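Local coordinates for solute-binding protein Csal_2479 (Chromohalobacter salexigens, PDB 4P1L), which binds D-glucuronate in the periplasm and probably delivers it to a tripartite ATP-independent (TRAP) transport system for uptake into the cytoplasm, at residues 106-111 with 115-120. Sequence-based numbering, arbitrary orientation.
Sequences FIFKSP and YRIMDG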
loop_
_atom_site.group_PDB
_atom_site.type_symbol
_atom_site.label_atom_id
_atom_site.label_comp_id
_atom_site.label_asym_id
_atom_site.label_seq_id
_atom_site.Cartn_x
_atom_site.Cartn_y
_atom_site.Cartn_z
ATOM N N PHE A 106 -3.677 7.677 10.019
ATOM C CA PHE A 106 -5.022 7.598 10.617
ATOM C C PHE A 106 -6.133 8.287 9.823
ATOM O O PHE A 106 -7.208 8.543 10.355
ATOM C CB PHE A 106 -4.993 8.136 12.074
ATOM C CG PHE A 106 -4.016 7.411 12.958
ATOM C CD1 PHE A 106 -4.348 6.177 13.518
ATOM C CD2 PHE A 106 -2.748 7.936 13.218
ATOM C CE1 PHE A 106 -3.456 5.511 14.319
ATOM C CE2 PHE A 106 -1.857 7.253 14.032
ATOM C CZ PHE A 106 -2.199 6.051 14.565
ATOM N N ILE A 107 -5.928 8.582 8.548
ATOM C CA ILE A 107 -6.982 9.265 7.818
ATOM C C ILE A 107 -8.216 8.363 7.659
ATOM O O ILE A 107 -9.342 8.852 7.648
ATOM C CB ILE A 107 -6.514 9.840 6.463
ATOM C CG1 ILE A 107 -7.576 10.827 5.982
ATOM C CG2 ILE A 107 -6.178 8.736 5.457
ATOM C CD1 ILE A 107 -7.111 11.706 4.878
ATOM N N PHE A 108 -7.997 7.054 7.529
ATOM C CA PHE A 108 -9.094 6.079 7.477
ATOM C C PHE A 108 -9.260 5.407 8.846
ATOM O O PHE A 108 -8.272 5.084 9.497
ATOM C CB PHE A 108 -8.832 4.989 6.422
ATOM C CG PHE A 108 -8.817 5.498 5.008
ATOM C CD1 PHE A 108 -9.976 6.001 4.427
ATOM C CD2 PHE A 108 -7.644 5.514 4.280
ATOM C CE1 PHE A 108 -9.966 6.478 3.143
ATOM C CE2 PHE A 108 -7.626 5.993 2.997
ATOM C CZ PHE A 108 -8.793 6.492 2.433
ATOM N N LYS A 109 -10.513 5.189 9.272
ATOM C CA LYS A 109 -10.802 4.560 10.553
ATOM C C LYS A 109 -10.639 3.030 10.470
ATOM O O LYS A 109 -10.332 2.367 11.468
ATOM C CB LYS A 109 -12.234 4.904 10.995
ATOM C CG LYS A 109 -12.437 6.359 11.382
ATOM C CD LYS A 109 -13.845 6.628 11.906
ATOM C CE LYS A 109 -14.024 8.107 12.278
ATOM N NZ LYS A 109 -15.411 8.384 12.795
ATOM N N SER A 110 -10.864 2.471 9.289
ATOM C CA SER A 110 -10.717 1.036 9.098
ATOM C C SER A 110 -10.568 0.721 7.616
ATOM O O SER A 110 -10.890 1.554 6.762
ATOM C CB SER A 110 -11.946 0.293 9.651
ATOM O OG SER A 110 -13.104 0.604 8.910
ATOM N N PRO A 111 -10.109 -0.494 7.297
ATOM C CA PRO A 111 -10.043 -0.846 5.875
ATOM C C PRO A 111 -11.419 -0.827 5.217
ATOM O O PRO A 111 -11.549 -0.489 4.026
ATOM C CB PRO A 111 -9.449 -2.256 5.891
ATOM C CG PRO A 111 -8.553 -2.238 7.114
ATOM C CD PRO A 111 -9.352 -1.428 8.143
ATOM N N TYR A 115 -12.375 1.013 1.718
ATOM C CA TYR A 115 -13.006 0.403 0.541
ATOM C C TYR A 115 -14.237 1.163 0.054
ATOM O O TYR A 115 -14.389 1.432 -1.150
ATOM C CB TYR A 115 -13.429 -1.038 0.825
ATOM C CG TYR A 115 -12.320 -2.050 0.964
ATOM C CD1 TYR A 115 -11.218 -2.054 0.109
ATOM C CD2 TYR A 115 -12.390 -3.037 1.930
ATOM C CE1 TYR A 115 -10.216 -2.988 0.240
ATOM C CE2 TYR A 115 -11.388 -3.994 2.046
ATOM C CZ TYR A 115 -10.313 -3.956 1.196
ATOM O OH TYR A 115 -9.325 -4.891 1.324
ATOM N N ARG A 116 -15.108 1.516 0.996
ATOM C CA ARG A 116 -16.334 2.247 0.682
ATOM C C ARG A 116 -16.011 3.584 0.022
ATOM O O ARG A 116 -16.626 3.974 -0.991
ATOM C CB ARG A 116 -17.134 2.495 1.958
ATOM C CG ARG A 116 -18.397 3.276 1.720
ATOM C CD ARG A 116 -19.183 3.426 2.991
ATOM N NE ARG A 116 -18.574 4.451 3.827
ATOM C CZ ARG A 116 -17.976 4.227 4.989
ATOM N NH1 ARG A 116 -17.912 2.998 5.503
ATOM N NH2 ARG A 116 -17.454 5.246 5.649
ATOM N N ILE A 117 -15.036 4.279 0.589
ATOM C CA ILE A 117 -14.630 5.579 0.076
ATOM C C ILE A 117 -13.979 5.484 -1.296
ATOM O O ILE A 117 -14.303 6.249 -2.209
ATOM C CB ILE A 117 -13.685 6.291 1.090
ATOM C CG1 ILE A 117 -14.500 6.786 2.288
ATOM C CG2 ILE A 117 -12.938 7.434 0.422
ATOM C CD1 ILE A 117 -13.686 7.137 3.493
HETATM N N MSE A 118 -13.076 4.529 -1.462
HETATM C CA MSE A 118 -12.328 4.415 -2.697
HETATM C C MSE A 118 -13.193 3.876 -3.836
HETATM O O MSE A 118 -12.889 4.129 -4.991
HETATM C CB MSE A 118 -11.073 3.527 -2.506
HETATM C CG MSE A 118 -10.072 4.076 -1.489
HETATM SE SE MSE A 118 -9.449 5.901 -1.941
HETATM C CE MSE A 118 -8.428 5.386 -3.551
ATOM N N ASP A 119 -14.261 3.138 -3.516
ATOM C CA ASP A 119 -15.152 2.608 -4.558
ATOM C C ASP A 119 -16.199 3.632 -4.972
ATOM O O ASP A 119 -16.969 3.396 -5.904
ATOM C CB ASP A 119 -15.885 1.352 -4.065
ATOM C CG ASP A 119 -14.977 0.124 -3.962
ATOM O OD1 ASP A 119 -13.918 0.066 -4.629
ATOM O OD2 ASP A 119 -15.363 -0.806 -3.208
ATOM N N GLY A 120 -16.274 4.746 -4.247
ATOM C CA GLY A 120 -17.218 5.788 -4.585
ATOM C C GLY A 120 -16.573 6.980 -5.261
ATOM O O GLY A 120 -15.482 6.889 -5.851
#
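Phe108 and Ile117 make the apolar part of this contact. CD1 of Ile117 meets the ring of Phe108 at its edge, in the ring plane, 3.8 Å from Phe108 CE1. The methyl CG2 of Ile117 also comes close, at 4.1 Å from the same CE1. CG1 of Ile117 lies beside its own backbone N (chi1 -73°), and the chain is extended beyond it (chi2 164°), which carries CD1 out to the ring edge. The selenium of Met118, a selenomethionine, approaches more loosely, with SE 4.5 Å from Phe108 CZ. Ile321 of helix 315-323 touches both Phe108 and Ile117, and Leu102 also packs on Phe108. Met118 reaches Phe126 of helix 121-132.

The polar part is a single backbone bond. The amide of Tyr115 donates to the carbonyl of Pro111, with Tyr115 N 2.9 Å from Pro111 O. The N-H...O angle is 163°. This is an i to i+4 bond in the first turn of helix 111-118. The aromatic ring of Tyr115 lies obliquely to the same carbonyl, with CD2 of Tyr115 3.4 Å from Pro111 O.

Ser110 is the N-cap of helix 111-118: its side chain caps a backbone N just beyond Pro111. Its OG is also hydrogen-bonded to OD2 of Asp113. Pro111 is the first residue of the helix, right after the cap.

The contact joins the loop leading into helix 111-118 to the same helix one to two turns later. It lies near the glucuronate site but outside it: the side chain of Tyr115 is about 11 Å from the bound sugar. Its chemistry implies two separate ties: a directional backbone bond that belongs to the first helical turn, and nondirectional apolar packing of Phe108 on Ile117 and, more loosely, Met118.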